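Long-range contact in Baccell_00875 (Bacteroides cellulosilyticus DSM 14838, PDB 5NO8), which probably acts as a polysaccharide lyase that removes the rhamnose caps from glucuronic acid in complex arabinogalactan proteins: residues F27-I40 and K115-Y127. Numbering follows the deposited sequence.
Sequences FPVEMRINPSTGAI and KREIKQGDLVEEY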
ATOM      1  N   PHE A  27      16.074  -6.370 -24.045  1.00 34.95           N
ATOM      2  CA  PHE A  27      16.610  -7.043 -22.849  1.00 29.54           C
ATOM      3  C   PHE A  27      15.977  -8.427 -22.730  1.00 26.58           C
ATOM      4  O   PHE A  27      15.022  -8.623 -21.967  1.00 23.81           O
ATOM      5  CB  PHE A  27      16.339  -6.240 -21.582  1.00 30.41           C
ATOM      6  CG  PHE A  27      16.935  -4.865 -21.586  1.00 31.82           C
ATOM      7  CD1 PHE A  27      16.223  -3.797 -22.112  1.00 34.41           C
ATOM      8  CD2 PHE A  27      18.187  -4.635 -21.041  1.00 33.55           C
ATOM      9  CE1 PHE A  27      16.762  -2.515 -22.121  1.00 37.50           C
ATOM     10  CE2 PHE A  27      18.737  -3.358 -21.042  1.00 35.24           C
ATOM     11  CZ  PHE A  27      18.030  -2.299 -21.582  1.00 38.05           C
ATOM     12  N   PRO A  28      16.501  -9.403 -23.478  1.00 24.31           N
ATOM     13  CA  PRO A  28      15.909 -10.744 -23.414  1.00 23.93           C
ATOM     14  C   PRO A  28      15.959 -11.395 -22.025  1.00 21.72           C
ATOM     15  O   PRO A  28      16.931 -11.252 -21.272  1.00 21.03           O
ATOM     16  CB  PRO A  28      16.749 -11.575 -24.414  1.00 24.97           C
ATOM     17  CG  PRO A  28      17.891 -10.725 -24.799  1.00 25.88           C
ATOM     18  CD  PRO A  28      17.565  -9.301 -24.492  1.00 25.78           C
ATOM     19  N   VAL A  29      14.904 -12.137 -21.711  1.00 20.47           N
ATOM     20  CA  VAL A  29      14.858 -12.864 -20.480  1.00 20.68           C
ATOM     21  C   VAL A  29      15.838 -14.042 -20.532  1.00 22.52           C
ATOM     22  O   VAL A  29      15.882 -14.772 -21.541  1.00 22.64           O
ATOM     23  CB  VAL A  29      13.436 -13.396 -20.200  1.00 20.66           C
ATOM     24  CG1 VAL A  29      13.435 -14.209 -18.918  1.00 21.14           C
ATOM     25  CG2 VAL A  29      12.444 -12.239 -20.086  1.00 21.02           C
ATOM     26  N   GLU A  30      16.599 -14.201 -19.457  1.00 21.72           N
ATOM     27  CA  GLU A  30      17.444 -15.361 -19.242  1.00 25.73           C
ATOM     28  C   GLU A  30      17.092 -15.993 -17.903  1.00 25.69           C
ATOM     29  O   GLU A  30      16.644 -15.317 -16.974  1.00 24.61           O
ATOM     30  CB  GLU A  30      18.921 -14.977 -19.291  1.00 27.53           C
ATOM     31  CG  GLU A  30      19.338 -14.392 -20.637  1.00 31.61           C
ATOM     32  CD  GLU A  30      20.845 -14.158 -20.776  1.00 35.90           C
ATOM     33  OE1 GLU A  30      21.504 -13.760 -19.794  1.00 37.70           O
ATOM     34  OE2 GLU A  30      21.368 -14.341 -21.899  1.00 41.09           O
ATOM     35  N   MET A  31      17.284 -17.299 -17.813  1.00 25.54           N
ATOM     36  CA  MET A  31      16.858 -18.039 -16.643  1.00 27.30           C
ATOM     37  C   MET A  31      17.794 -19.171 -16.323  1.00 24.67           C
ATOM     38  O   MET A  31      18.506 -19.641 -17.191  1.00 25.21           O
ATOM     39  CB  MET A  31      15.432 -18.564 -16.831  1.00 31.75           C
ATOM     40  CG  MET A  31      15.013 -18.784 -18.282  1.00 37.65           C
ATOM     41  SD  MET A  31      13.495 -19.735 -18.430  1.00 41.15           S
ATOM     42  CE  MET A  31      12.431 -18.555 -17.731  1.00 44.86           C
ATOM     43  N   ARG A  32      17.806 -19.560 -15.060  1.00 22.39           N
ATOM     44  CA  ARG A  32      18.391 -20.817 -14.623  1.00 22.83           C
ATOM     45  C   ARG A  32      17.245 -21.644 -14.065  1.00 22.79           C
ATOM     46  O   ARG A  32      16.439 -21.149 -13.263  1.00 24.00           O
ATOM     47  CB  ARG A  32      19.436 -20.596 -13.539  1.00 22.80           C
ATOM     48  N   ILE A  33      17.172 -22.884 -14.490  1.00 22.67           N
ATOM     49  CA  ILE A  33      16.152 -23.812 -14.051  1.00 21.83           C
ATOM     50  C   ILE A  33      16.761 -24.764 -13.047  1.00 22.93           C
ATOM     51  O   ILE A  33      17.857 -25.311 -13.289  1.00 22.85           O
ATOM     52  CB  ILE A  33      15.634 -24.640 -15.248  1.00 22.66           C
ATOM     53  CG1 ILE A  33      15.156 -23.753 -16.408  1.00 24.69           C
ATOM     54  CG2 ILE A  33      14.567 -25.617 -14.817  1.00 21.19           C
ATOM     55  CD1 ILE A  33      14.039 -22.817 -16.075  1.00 27.21           C
ATOM     56  N   ASN A  34      16.075 -24.983 -11.927  1.00 19.75           N
ATOM     57  CA  ASN A  34      16.510 -25.938 -10.921  1.00 20.43           C
ATOM     58  C   ASN A  34      16.369 -27.357 -11.527  1.00 21.63           C
ATOM     59  O   ASN A  34      15.272 -27.769 -11.891  1.00 18.86           O
ATOM     60  CB  ASN A  34      15.647 -25.766  -9.654  1.00 20.99           C
ATOM     61  CG  ASN A  34      16.062 -26.662  -8.526  1.00 21.72           C
ATOM     62  OD1 ASN A  34      16.282 -27.864  -8.715  1.00 21.46           O
ATOM     63  ND2 ASN A  34      16.136 -26.102  -7.329  1.00 20.50           N
ATOM     64  N   PRO A  35      17.478 -28.114 -11.630  1.00 22.66           N
ATOM     65  CA  PRO A  35      17.389 -29.437 -12.267  1.00 22.68           C
ATOM     66  C   PRO A  35      16.659 -30.517 -11.470  1.00 22.15           C
ATOM     67  O   PRO A  35      16.273 -31.540 -12.069  1.00 24.44           O
ATOM     68  CB  PRO A  35      18.877 -29.832 -12.476  1.00 24.74           C
ATOM     69  CG  PRO A  35      19.592 -29.125 -11.403  1.00 24.85           C
ATOM     70  CD  PRO A  35      18.852 -27.819 -11.178  1.00 24.96           C
ATOM     71  N   SER A  36      16.448 -30.312 -10.168  0.50 20.27           N
ATOM     72  CA  SER A  36      15.728 -31.275  -9.329  0.50 19.91           C
ATOM     73  C   SER A  36      14.231 -30.994  -9.209  0.50 18.54           C
ATOM     74  O   SER A  36      13.454 -31.939  -9.002  0.50 18.11           O
ATOM     75  CB  SER A  36      16.309 -31.302  -7.923  0.50 20.90           C
ATOM     76  OG  SER A  36      17.697 -31.575  -7.936  0.50 21.47           O
ATOM     77  N   THR A  37      13.838 -29.712  -9.257  1.00 18.36           N
ATOM     78  CA  THR A  37      12.417 -29.337  -9.113  1.00 17.44           C
ATOM     79  C   THR A  37      11.767 -28.874 -10.405  1.00 17.05           C
ATOM     80  O   THR A  37      10.561 -28.918 -10.512  1.00 16.41           O
ATOM     81  CB  THR A  37      12.226 -28.224  -8.044  1.00 17.73           C
ATOM     82  OG1 THR A  37      12.825 -27.026  -8.503  1.00 16.88           O
ATOM     83  CG2 THR A  37      12.812 -28.588  -6.682  1.00 18.25           C
ATOM     84  N   GLY A  38      12.562 -28.416 -11.375  1.00 16.45           N
ATOM     85  CA  GLY A  38      12.061 -27.791 -12.574  1.00 17.35           C
ATOM     86  C   GLY A  38      11.632 -26.333 -12.439  1.00 16.24           C
ATOM     87  O   GLY A  38      11.209 -25.741 -13.425  1.00 15.77           O
ATOM     88  N   ALA A  39      11.745 -25.762 -11.242  1.00 15.90           N
ATOM     89  CA  ALA A  39      11.422 -24.348 -11.023  1.00 16.47           C
ATOM     90  C   ALA A  39      12.432 -23.416 -11.684  1.00 18.42           C
ATOM     91  O   ALA A  39      13.588 -23.783 -11.915  1.00 18.15           O
ATOM     92  CB  ALA A  39      11.402 -24.038  -9.546  1.00 16.41           C
ATOM     93  N   ILE A  40      12.007 -22.197 -11.953  1.00 18.23           N
ATOM     94  CA  ILE A  40      12.940 -21.154 -12.343  1.00 19.04           C
ATOM     95  C   ILE A  40      13.612 -20.647 -11.094  1.00 21.46           C
ATOM     96  O   ILE A  40      12.970 -20.038 -10.248  1.00 22.91           O
ATOM     97  CB  ILE A  40      12.251 -20.009 -13.096  1.00 18.96           C
ATOM     98  CG1 ILE A  40      11.674 -20.554 -14.387  1.00 19.33           C
ATOM     99  CG2 ILE A  40      13.250 -18.865 -13.340  1.00 19.95           C
ATOM    100  CD1 ILE A  40      10.772 -19.605 -15.137  1.00 21.06           C
ATOM    101  N   LYS A 115       5.280 -25.760 -20.146  1.00 16.68           N
ATOM    102  CA  LYS A 115       6.049 -25.590 -21.395  1.00 17.93           C
ATOM    103  C   LYS A 115       6.548 -24.162 -21.428  1.00 17.86           C
ATOM    104  O   LYS A 115       5.740 -23.235 -21.367  1.00 17.27           O
ATOM    105  CB  LYS A 115       5.156 -25.893 -22.616  1.00 20.81           C
ATOM    106  CG  LYS A 115       4.728 -27.369 -22.715  1.00 23.72           C
ATOM    107  CD  LYS A 115       3.930 -27.701 -23.980  1.00 29.02           C
ATOM    108  CE  LYS A 115       2.427 -27.477 -23.780  1.00 32.84           C
ATOM    109  NZ  LYS A 115       1.689 -27.693 -25.039  1.00 38.62           N
ATOM    110  N   ARG A 116       7.866 -23.994 -21.503  1.00 16.46           N
ATOM    111  CA  ARG A 116       8.491 -22.685 -21.567  1.00 17.07           C
ATOM    112  C   ARG A 116       9.145 -22.442 -22.915  1.00 17.88           C
ATOM    113  O   ARG A 116       9.753 -23.351 -23.482  1.00 17.03           O
ATOM    114  CB  ARG A 116       9.565 -22.562 -20.517  1.00 17.56           C
ATOM    115  CG  ARG A 116       9.036 -22.680 -19.110  1.00 18.27           C
ATOM    116  CD  ARG A 116      10.163 -22.868 -18.120  1.00 18.63           C
ATOM    117  NE  ARG A 116       9.621 -22.994 -16.771  1.00 18.23           N
ATOM    118  CZ  ARG A 116      10.009 -23.863 -15.848  1.00 18.77           C
ATOM    119  NH1 ARG A 116      10.964 -24.753 -16.084  1.00 18.74           N
ATOM    120  NH2 ARG A 116       9.434 -23.833 -14.643  1.00 19.34           N
ATOM    121  N   GLU A 117       9.019 -21.222 -23.408  1.00 18.35           N
ATOM    122  CA  GLU A 117       9.766 -20.812 -24.590  1.00 21.79           C
ATOM    123  C   GLU A 117      10.156 -19.362 -24.514  1.00 21.96           C
ATOM    124  O   GLU A 117       9.492 -18.577 -23.866  1.00 20.14           O
ATOM    125  CB  GLU A 117       9.112 -21.242 -25.908  1.00 27.24           C
ATOM    126  CG  GLU A 117       7.845 -20.608 -26.379  1.00 34.52           C
ATOM    127  CD  GLU A 117       7.414 -21.194 -27.741  1.00 40.28           C
ATOM    128  OE1 GLU A 117       8.129 -21.009 -28.763  1.00 45.97           O
ATOM    129  OE2 GLU A 117       6.357 -21.851 -27.795  1.00 47.37           O
ATOM    130  N   ILE A 118      11.323 -19.037 -25.072  1.00 21.18           N
ATOM    131  CA  ILE A 118      11.760 -17.659 -25.139  1.00 23.31           C
ATOM    132  C   ILE A 118      11.420 -17.267 -26.569  1.00 23.51           C
ATOM    133  O   ILE A 118      11.940 -17.873 -27.509  1.00 23.57           O
ATOM    134  CB  ILE A 118      13.265 -17.491 -24.889  1.00 24.76           C
ATOM    135  CG1 ILE A 118      13.687 -18.065 -23.529  1.00 27.12           C
ATOM    136  CG2 ILE A 118      13.655 -16.020 -25.012  1.00 25.35           C
ATOM    137  CD1 ILE A 118      13.177 -17.318 -22.321  1.00 28.49           C
ATOM    138  N   LYS A 119      10.541 -16.288 -26.729  1.00 22.96           N
ATOM    139  CA  LYS A 119      10.033 -15.857 -28.042  1.00 25.18           C
ATOM    140  C   LYS A 119      10.263 -14.347 -28.165  1.00 24.82           C
ATOM    141  O   LYS A 119       9.662 -13.569 -27.433  1.00 23.13           O
ATOM    142  CB  LYS A 119       8.538 -16.177 -28.184  1.00 26.66           C
ATOM    143  N   GLN A 120      11.173 -13.945 -29.052  1.00 27.69           N
ATOM    144  CA  GLN A 120      11.512 -12.512 -29.255  1.00 29.27           C
ATOM    145  C   GLN A 120      11.944 -11.884 -27.935  1.00 25.44           C
ATOM    146  O   GLN A 120      11.471 -10.793 -27.589  1.00 25.62           O
ATOM    147  CB  GLN A 120      10.302 -11.704 -29.771  1.00 34.16           C
ATOM    148  CG  GLN A 120       9.422 -12.347 -30.831  1.00 43.23           C
ATOM    149  CD  GLN A 120       9.972 -12.215 -32.233  1.00 47.82           C
ATOM    150  OE1 GLN A 120      10.038 -13.195 -32.972  1.00 57.59           O
ATOM    151  NE2 GLN A 120      10.353 -10.998 -32.619  1.00 51.67           N
ATOM    152  N   GLY A 121      12.746 -12.605 -27.161  1.00 22.16           N
ATOM    153  CA  GLY A 121      13.219 -12.125 -25.856  1.00 22.43           C
ATOM    154  C   GLY A 121      12.269 -12.260 -24.669  1.00 21.24           C
ATOM    155  O   GLY A 121      12.657 -11.989 -23.537  1.00 22.82           O
ATOM    156  N   ASP A 122      11.029 -12.673 -24.901  1.00 21.17           N
ATOM    157  CA  ASP A 122      10.073 -12.815 -23.811  1.00 20.39           C
ATOM    158  C   ASP A 122       9.909 -14.282 -23.436  1.00 19.40           C
ATOM    159  O   ASP A 122       9.882 -15.158 -24.312  1.00 19.30           O
ATOM    160  CB  ASP A 122       8.753 -12.213 -24.218  1.00 23.74           C
ATOM    161  CG  ASP A 122       8.876 -10.699 -24.539  1.00 26.60           C
ATOM    162  OD1 ASP A 122       9.953 -10.054 -24.327  1.00 32.06           O
ATOM    163  OD2 ASP A 122       7.882 -10.148 -24.988  1.00 29.24           O
ATOM    164  N   LEU A 123       9.797 -14.529 -22.139  1.00 16.76           N
ATOM    165  CA  LEU A 123       9.541 -15.868 -21.641  1.00 16.52           C
ATOM    166  C   LEU A 123       8.029 -16.096 -21.724  1.00 17.06           C
ATOM    167  O   LEU A 123       7.259 -15.327 -21.146  1.00 17.66           O
ATOM    168  CB  LEU A 123       9.999 -16.008 -20.204  1.00 16.99           C
ATOM    169  CG  LEU A 123       9.512 -17.218 -19.399  1.00 17.18           C
ATOM    170  CD1 LEU A 123       9.953 -18.549 -19.997  1.00 17.38           C
ATOM    171  CD2 LEU A 123       9.890 -17.049 -17.934  1.00 18.00           C
ATOM    172  N   VAL A 124       7.624 -17.142 -22.432  1.00 15.58           N
ATOM    173  CA  VAL A 124       6.241 -17.546 -22.501  1.00 16.72           C
ATOM    174  C   VAL A 124       6.152 -18.877 -21.765  1.00 16.71           C
ATOM    175  O   VAL A 124       6.880 -19.801 -22.081  1.00 17.04           O
ATOM    176  CB  VAL A 124       5.762 -17.656 -23.952  1.00 17.56           C
ATOM    177  CG1 VAL A 124       4.300 -18.044 -23.990  1.00 19.61           C
ATOM    178  CG2 VAL A 124       5.999 -16.328 -24.702  1.00 18.66           C
ATOM    179  N   GLU A 125       5.312 -18.942 -20.741  1.00 15.69           N
ATOM    180  CA  GLU A 125       5.072 -20.169 -20.001  1.00 16.15           C
ATOM    181  C   GLU A 125       3.635 -20.580 -20.133  1.00 16.55           C
ATOM    182  O   GLU A 125       2.745 -19.751 -19.939  1.00 15.27           O
ATOM    183  CB  GLU A 125       5.343 -19.958 -18.522  1.00 17.31           C
ATOM    184  CG  GLU A 125       6.714 -19.448 -18.195  1.00 17.47           C
ATOM    185  CD  GLU A 125       7.046 -19.757 -16.748  1.00 19.84           C
ATOM    186  OE1 GLU A 125       6.360 -19.191 -15.850  1.00 19.60           O
ATOM    187  OE2 GLU A 125       7.922 -20.628 -16.487  1.00 20.55           O
ATOM    188  N   GLU A 126       3.414 -21.852 -20.448  1.00 15.84           N
ATOM    189  CA  GLU A 126       2.075 -22.420 -20.546  1.00 18.64           C
ATOM    190  C   GLU A 126       1.979 -23.517 -19.486  1.00 18.09           C
ATOM    191  O   GLU A 126       2.806 -24.427 -19.480  1.00 17.54           O
ATOM    192  CB  GLU A 126       1.876 -22.961 -21.950  1.00 22.92           C
ATOM    193  CG  GLU A 126       0.500 -23.499 -22.283  1.00 29.28           C
ATOM    194  CD  GLU A 126       0.485 -24.205 -23.644  1.00 32.95           C
ATOM    195  OE1 GLU A 126       1.113 -23.721 -24.620  1.00 38.53           O
ATOM    196  OE2 GLU A 126      -0.136 -25.273 -23.717  1.00 41.59           O
ATOM    197  N   TYR A 127       1.010 -23.388 -18.582  1.00 15.82           N
ATOM    198  CA  TYR A 127       0.710 -24.371 -17.537  1.00 17.09           C
ATOM    199  C   TYR A 127      -0.595 -25.055 -17.942  1.00 19.30           C
ATOM    200  O   TYR A 127      -1.582 -24.374 -18.261  1.00 20.63           O
ATOM    201  CB  TYR A 127       0.505 -23.710 -16.169  1.00 17.20           C
ATOM    202  CG  TYR A 127       1.703 -22.994 -15.633  1.00 17.01           C
ATOM    203  CD1 TYR A 127       2.070 -21.757 -16.138  1.00 17.35           C
ATOM    204  CD2 TYR A 127       2.465 -23.526 -14.605  1.00 17.06           C
ATOM    205  CE1 TYR A 127       3.178 -21.086 -15.657  1.00 18.10           C
ATOM    206  CE2 TYR A 127       3.565 -22.863 -14.117  1.00 17.52           C
ATOM    207  CZ  TYR A 127       3.938 -21.646 -14.662  1.00 18.58           C
ATOM    208  OH  TYR A 127       5.051 -20.969 -14.187  1.00 20.64           O
TER
HETATM  209  O   HOH W   1      12.428  -9.228 -22.440  1.00 20.63           O
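R116 and G38 illustrate how one buried arginine can join a sheet to the turn that follows strand 29-33 and lies over it. R116 NH1 and NH2 grip G38 O end-on through two bent bonds (2.8 and 2.9 Å), with the carbonyl oxygen practically in the guanidinium plane; NH1 also donates to G100 O. At another edge R116 NE donates to E125 OE2 (2.9 Å), a salt bridge within the hairpin that fixes the group's rotation. The R116 chain runs extended from CG to NE, chi2 and chi3 near 180°, carrying the head as far as the turn. I40 lays CG1 over one guanidinium face, while its CD1 meets L123 CD2 tip to tip at 3.9 Å. I33 CD1 approaches R116 NH1 obliquely. Cutting R116 back to an alanine is likely to leave G38 O without both of these donors and E125 OE2 without its charged mate, and open a gap beneath I40. Farther along, V29, with CG1 anti to its backbone N (chi1 178°), sets that methyl 4.1 Å from L123 CB. At the hairpin's tip, V29 N donates to G121 O (2.9 Å, 171°), and a water bridges F27 O to the same oxygen. The whole is a two-layer beta arrangement: the hairpin of strands 110-119 and 122-131, closed by a type I' turn, belongs to a large antiparallel sheet, and the small two-stranded sheet of 29-33 and 40-45 packs across its face.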